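Local coordinates for protein YcaO (Methanopyrus kandleri, PDB 6CI7) that binds ATP-type nucleotides and magnesium ions and probably uses ATP to activate backbone amides of peptide substrates, at residues A[203-208]-A[222-227]; A[176-181]-A[288-293]. All coordinates share one frame; numbering follows the deposited sequence.

Interaction 1 (A[203-208]-A[222-227]); sequences RVELRL and VTEAER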
# COMPACT_ATOMS: atom_id res chain seq x y z
N ARG A 203 -0.23 -16.43 17.53
CA ARG A 203 -0.87 -16.93 16.32
C ARG A 203 -0.73 -15.95 15.17
O ARG A 203 -0.67 -14.74 15.38
CB ARG A 203 -2.35 -17.26 16.56
CG ARG A 203 -2.58 -18.64 17.16
CD ARG A 203 -3.47 -19.51 16.28
NE ARG A 203 -4.89 -19.29 16.52
CZ ARG A 203 -5.88 -19.92 15.87
NH1 ARG A 203 -5.60 -20.82 14.93
NH2 ARG A 203 -7.14 -19.65 16.17
N VAL A 204 -0.66 -16.49 13.97
CA VAL A 204 -0.70 -15.70 12.76
C VAL A 204 -1.79 -16.32 11.92
O VAL A 204 -1.70 -17.50 11.56
CB VAL A 204 0.65 -15.69 11.99
CG1 VAL A 204 0.48 -15.01 10.64
CG2 VAL A 204 1.74 -14.99 12.79
N GLU A 205 -2.83 -15.53 11.64
CA GLU A 205 -3.97 -16.02 10.87
C GLU A 205 -4.24 -15.24 9.60
O GLU A 205 -4.14 -14.02 9.58
CB GLU A 205 -5.21 -16.03 11.74
CG GLU A 205 -5.21 -17.15 12.74
CD GLU A 205 -6.52 -17.23 13.46
OE1 GLU A 205 -7.44 -17.88 12.92
OE2 GLU A 205 -6.63 -16.62 14.55
N LEU A 206 -4.59 -15.97 8.54
CA LEU A 206 -4.84 -15.39 7.22
C LEU A 206 -6.32 -15.26 6.88
O LEU A 206 -7.13 -16.13 7.21
CB LEU A 206 -4.11 -16.18 6.13
CG LEU A 206 -2.59 -16.21 6.14
CD1 LEU A 206 -2.14 -17.22 5.11
CD2 LEU A 206 -1.97 -14.85 5.86
N ARG A 207 -6.66 -14.16 6.21
CA ARG A 207 -8.03 -13.88 5.78
C ARG A 207 -8.07 -13.49 4.31
O ARG A 207 -7.17 -12.82 3.84
CB ARG A 207 -8.64 -12.74 6.60
CG ARG A 207 -8.70 -12.96 8.11
CD ARG A 207 -9.56 -14.14 8.51
NE ARG A 207 -9.53 -14.34 9.96
CZ ARG A 207 -8.88 -15.31 10.59
NH1 ARG A 207 -8.18 -16.22 9.91
NH2 ARG A 207 -8.94 -15.37 11.91
N LEU A 208 -9.12 -13.92 3.61
CA LEU A 208 -9.41 -13.38 2.28
C LEU A 208 -10.49 -12.31 2.40
O LEU A 208 -11.65 -12.60 2.68
CB LEU A 208 -9.79 -14.49 1.29
CG LEU A 208 -9.90 -14.10 -0.20
CD1 LEU A 208 -8.54 -13.87 -0.85
CD2 LEU A 208 -10.68 -15.16 -0.96
N VAL A 222 -3.54 -11.34 10.58
CA VAL A 222 -3.76 -10.84 11.95
C VAL A 222 -2.99 -11.71 12.94
O VAL A 222 -2.92 -12.94 12.76
CB VAL A 222 -5.25 -10.82 12.36
CG1 VAL A 222 -5.99 -9.68 11.69
CG2 VAL A 222 -5.95 -12.15 12.06
N THR A 223 -2.42 -11.08 13.96
CA THR A 223 -1.69 -11.82 14.99
C THR A 223 -2.38 -11.83 16.35
O THR A 223 -3.12 -10.90 16.70
CB THR A 223 -0.23 -11.34 15.17
OG1 THR A 223 -0.22 -9.97 15.59
CG2 THR A 223 0.57 -11.50 13.88
N GLU A 224 -2.10 -12.89 17.09
CA GLU A 224 -2.37 -13.00 18.51
C GLU A 224 -1.02 -13.10 19.23
O GLU A 224 -0.15 -13.85 18.79
CB GLU A 224 -3.18 -14.25 18.76
CG GLU A 224 -4.30 -14.10 19.76
CD GLU A 224 -5.29 -15.23 19.67
OE1 GLU A 224 -5.90 -15.42 18.59
OE2 GLU A 224 -5.46 -15.94 20.68
N ALA A 225 -0.82 -12.33 20.28
CA ALA A 225 0.40 -12.39 21.09
C ALA A 225 0.10 -12.06 22.55
O ALA A 225 -0.90 -11.39 22.84
CB ALA A 225 1.47 -11.45 20.53
N GLU A 226 0.95 -12.54 23.46
CA GLU A 226 0.80 -12.22 24.88
C GLU A 226 1.15 -10.77 25.23
O GLU A 226 0.69 -10.24 26.25
CB GLU A 226 1.53 -13.23 25.79
CG GLU A 226 3.02 -13.37 25.56
CD GLU A 226 3.67 -14.41 26.45
OE1 GLU A 226 3.05 -15.46 26.74
OE2 GLU A 226 4.83 -14.19 26.87
N ARG A 227 1.94 -10.12 24.37
CA ARG A 227 2.15 -8.68 24.42
C ARG A 227 1.22 -7.98 23.41
O ARG A 227 1.13 -8.39 22.25
CB ARG A 227 3.62 -8.34 24.12
CG ARG A 227 4.62 -8.77 25.20
CD ARG A 227 6.03 -8.24 24.95
NE ARG A 227 6.05 -6.80 24.65
CZ ARG A 227 6.11 -5.82 25.55
NH1 ARG A 227 6.17 -6.08 26.85
NH2 ARG A 227 6.11 -4.55 25.14

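Interaction 2 (A[176-181]-A[288-293]); sequences YFRIHP and LNRHWF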
# COMPACT_ATOMS: atom_id res chain seq x y z
N TYR A 176 -15.72 -0.72 8.15
CA TYR A 176 -16.96 0.07 8.14
C TYR A 176 -18.23 -0.75 8.45
O TYR A 176 -19.07 -0.31 9.24
CB TYR A 176 -17.08 0.81 6.81
CG TYR A 176 -18.28 1.73 6.66
CD1 TYR A 176 -18.20 3.09 7.01
CD2 TYR A 176 -19.48 1.26 6.11
CE1 TYR A 176 -19.29 3.94 6.84
CE2 TYR A 176 -20.57 2.09 5.95
CZ TYR A 176 -20.48 3.43 6.31
OH TYR A 176 -21.57 4.24 6.13
N PHE A 177 -18.36 -1.93 7.84
CA PHE A 177 -19.50 -2.83 8.04
C PHE A 177 -19.19 -3.92 9.06
O PHE A 177 -20.04 -4.77 9.33
CB PHE A 177 -19.89 -3.52 6.72
CG PHE A 177 -20.41 -2.59 5.66
CD1 PHE A 177 -21.69 -2.03 5.76
CD2 PHE A 177 -19.63 -2.30 4.54
CE1 PHE A 177 -22.17 -1.18 4.77
CE2 PHE A 177 -20.11 -1.45 3.54
CZ PHE A 177 -21.38 -0.89 3.66
N ARG A 178 -17.98 -3.89 9.62
CA ARG A 178 -17.49 -4.94 10.54
C ARG A 178 -17.81 -6.36 10.03
O ARG A 178 -18.40 -7.18 10.74
CB ARG A 178 -17.94 -4.66 11.99
CG ARG A 178 -17.22 -3.46 12.61
CD ARG A 178 -17.51 -3.26 14.08
NE ARG A 178 -16.52 -3.90 14.95
CZ ARG A 178 -16.71 -5.03 15.63
NH1 ARG A 178 -17.87 -5.70 15.56
NH2 ARG A 178 -15.74 -5.51 16.39
N ILE A 179 -17.43 -6.61 8.77
CA ILE A 179 -17.55 -7.91 8.10
C ILE A 179 -16.57 -8.90 8.73
O ILE A 179 -15.46 -8.51 9.08
CB ILE A 179 -17.23 -7.79 6.58
CG1 ILE A 179 -18.22 -6.83 5.90
CG2 ILE A 179 -17.19 -9.16 5.90
CD1 ILE A 179 -17.94 -6.58 4.43
N HIS A 180 -16.99 -10.16 8.87
CA HIS A 180 -16.12 -11.25 9.30
C HIS A 180 -15.62 -11.99 8.04
O HIS A 180 -16.30 -12.92 7.59
CB HIS A 180 -16.87 -12.25 10.20
CG HIS A 180 -17.33 -11.70 11.53
ND1 HIS A 180 -17.11 -12.36 12.72
CD2 HIS A 180 -18.01 -10.57 11.85
CE1 HIS A 180 -17.62 -11.66 13.71
NE2 HIS A 180 -18.18 -10.57 13.21
N PRO A 181 -14.45 -11.60 7.47
CA PRO A 181 -13.98 -12.31 6.27
C PRO A 181 -13.59 -13.76 6.56
O PRO A 181 -13.20 -14.04 7.69
CB PRO A 181 -12.77 -11.49 5.81
CG PRO A 181 -12.31 -10.75 7.01
CD PRO A 181 -13.54 -10.50 7.84
N LEU A 288 -12.74 -6.56 21.05
CA LEU A 288 -13.01 -5.34 20.27
C LEU A 288 -12.91 -5.57 18.75
O LEU A 288 -13.42 -4.77 17.96
CB LEU A 288 -12.12 -4.18 20.72
CG LEU A 288 -12.31 -3.66 22.16
CD1 LEU A 288 -11.29 -2.58 22.49
CD2 LEU A 288 -13.74 -3.15 22.41
N ASN A 289 -12.27 -6.68 18.38
CA ASN A 289 -11.97 -7.00 16.98
C ASN A 289 -12.34 -8.43 16.63
O ASN A 289 -11.59 -9.13 15.93
CB ASN A 289 -10.48 -6.72 16.69
CG ASN A 289 -10.18 -5.23 16.68
OD1 ASN A 289 -10.60 -4.52 15.78
ND2 ASN A 289 -9.48 -4.75 17.69
N ARG A 290 -13.53 -8.84 17.08
CA ARG A 290 -14.06 -10.20 16.85
C ARG A 290 -14.27 -10.55 15.37
O ARG A 290 -14.15 -11.72 14.99
CB ARG A 290 -15.35 -10.44 17.67
CG ARG A 290 -16.39 -9.32 17.63
CD ARG A 290 -17.69 -9.69 18.35
NE ARG A 290 -17.54 -9.71 19.81
CZ ARG A 290 -17.47 -10.82 20.55
NH1 ARG A 290 -17.52 -12.03 19.99
NH2 ARG A 290 -17.33 -10.71 21.87
N HIS A 291 -14.55 -9.54 14.55
CA HIS A 291 -14.66 -9.71 13.10
C HIS A 291 -13.39 -10.31 12.47
O HIS A 291 -13.50 -11.12 11.54
CB HIS A 291 -15.13 -8.42 12.40
CG HIS A 291 -14.31 -7.19 12.70
ND1 HIS A 291 -14.01 -6.79 13.98
CD2 HIS A 291 -13.81 -6.24 11.88
CE1 HIS A 291 -13.32 -5.66 13.93
NE2 HIS A 291 -13.18 -5.30 12.67
N TRP A 292 -12.22 -9.94 13.00
CA TRP A 292 -10.94 -10.53 12.59
C TRP A 292 -10.66 -11.92 13.21
O TRP A 292 -10.11 -12.80 12.53
CB TRP A 292 -9.77 -9.57 12.84
CG TRP A 292 -9.79 -8.35 11.93
CD1 TRP A 292 -10.02 -7.04 12.30
CD2 TRP A 292 -9.60 -8.33 10.51
NE1 TRP A 292 -9.96 -6.22 11.20
CE2 TRP A 292 -9.72 -6.98 10.09
CE3 TRP A 292 -9.33 -9.32 9.54
CZ2 TRP A 292 -9.56 -6.59 8.74
CZ3 TRP A 292 -9.18 -8.94 8.19
CH2 TRP A 292 -9.30 -7.59 7.81
N PHE A 293 -11.04 -12.10 14.47
CA PHE A 293 -10.72 -13.33 15.22
C PHE A 293 -11.78 -14.44 15.18
O PHE A 293 -11.52 -15.56 15.64
CB PHE A 293 -10.28 -12.99 16.64
CG PHE A 293 -9.01 -12.15 16.69
CD1 PHE A 293 -7.76 -12.73 16.43
CD2 PHE A 293 -9.07 -10.78 16.98
CE1 PHE A 293 -6.60 -11.96 16.46
CE2 PHE A 293 -7.91 -10.01 17.01
CZ PHE A 293 -6.67 -10.60 16.75
O HOH W 1 -12.14 -12.97 10.22

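Interaction 1 (A[203-208]-A[222-227])
Strands 203-209 and 217-224 form an antiparallel beta hairpin, and this contact is its open end, where Arg203, Val204 and Glu205 run beside Glu224, Thr223 and Val222. Two hydrogen-bonded pairs flank a non-hydrogen-bonded one. Arg203 N donates to Glu224 O at 2.9 Å and Glu224 N returns a bond to Arg203 O; Glu205 N reaches Val222 O at 2.8 Å in a nearly straight bond (172°), answered by Val222 N to Glu205 O. In the middle pair, Val204 and Thr223 lie side by side, their CG2 methyls 3.8 Å apart. Thr223 OG1 turns instead to the loop leading into strand 233-238, hydrogen-bonded with Val232 N and Glu230 O.

The face bearing Arg203, Glu205, Val222 and Glu224 is largely charged. Arg203 CB and Glu224 CB touch at 3.8 Å, while Val222 CG2 packs against Glu205 CB. The Glu205 carboxylate is shared by two arginines: Arg207 NH2 points at OE1 with that oxygen in its guanidinium plane (3.1 Å), though NH2 comes to it from above the carboxylate plane, whereas OE2 of Glu205 sits over a face of the Arg203 guanidinium, 3.5 Å from NH2, a purely electrostatic pairing. These positive groups probably temper the repulsion between Glu205 and Glu224. A bend at chi2 (-62°) folds Arg207 back, letting its NH1 also bond Leu206 O.

Strand 217-224 is central in a three-stranded sheet, with 233-238 beyond it. Helix 241-260 covers the Val204 and Thr223 face through Leu249 and Val252; on the opposite face, helix 290-293 brings Trp292 onto Val222 and Phe293 onto Glu224.

Interaction 2 (A[176-181]-A[288-293])
This is a loop-to-helix packing contact, partly buried, in which the loop between helix 154-176 and strand 183-185 lies against the short helix 290-293. At its centre the His180 ring lies flat against the helix backbone: His291 CA stands 3.5 Å from the centroid of the His180 ring and almost on its normal, a CH-pi contact. His180 CD2 also meets His291 CB at 3.6 Å, and His180 ND1 is hydrogen-bonded to the carbonyl of Glu294. With an alanine here in place of His180, His291 CA would probably lose the ring that covers it, and the Glu294 carbonyl its side-chain partner.

Arg178, from the same segment, meets the His291 side chain instead of its backbone. A bend at chi3 (94°) brings its guanidinium over the imidazole, the two planes 52° apart, with His291 ND1 above one guanidinium face. Arg178 NH2 donates to Leu288 O at 2.9 Å, approaching from above the carbonyl plane with a bent angle of 134°. The His291 ring also has Ile179 O at its edge, and its NE2 bonds Glu175, which takes Trp292 NE1 as well and so fixes both rings to the end of helix 154-176.

Further along, Pro181 CG meets Trp292 CZ3 at 3.8 Å, the two side chains crossing at a slant. A water hydrogen-bonded to His291 O (2.6 Å) and Pro181 O (2.9 Å) links the two backbones.

Arg178, with positive phi, closes helix 154-176 in a Schellman motif; the chain thus leaves the helix in a C-terminal cap and then passes alongside helix 290-293.

How the interactions relate
Both segments of interaction 1 fall between the two segments of interaction 2 in sequence, and the centres of the contacts lie 13 Å apart on the same side of the chain's centre. Helix 290-293 joins them: Arg207 NH2 of the hairpin lies 2.9 Å from Trp292 O, a probable hydrogen bond, and Phe293 CZ packs 3.6 Å from Thr223 O. The loop 176-181 also meets the hairpin directly, with Pro181 CB 3.5 Å from Leu208 O. Both contacts belong to the YcaO domain but lie away from the nucleotide and magnesium sites. Helix 154-176, which ends at interaction 2, carries Glu156 and Gln160, which bind ADP, and Glu164, which binds magnesium.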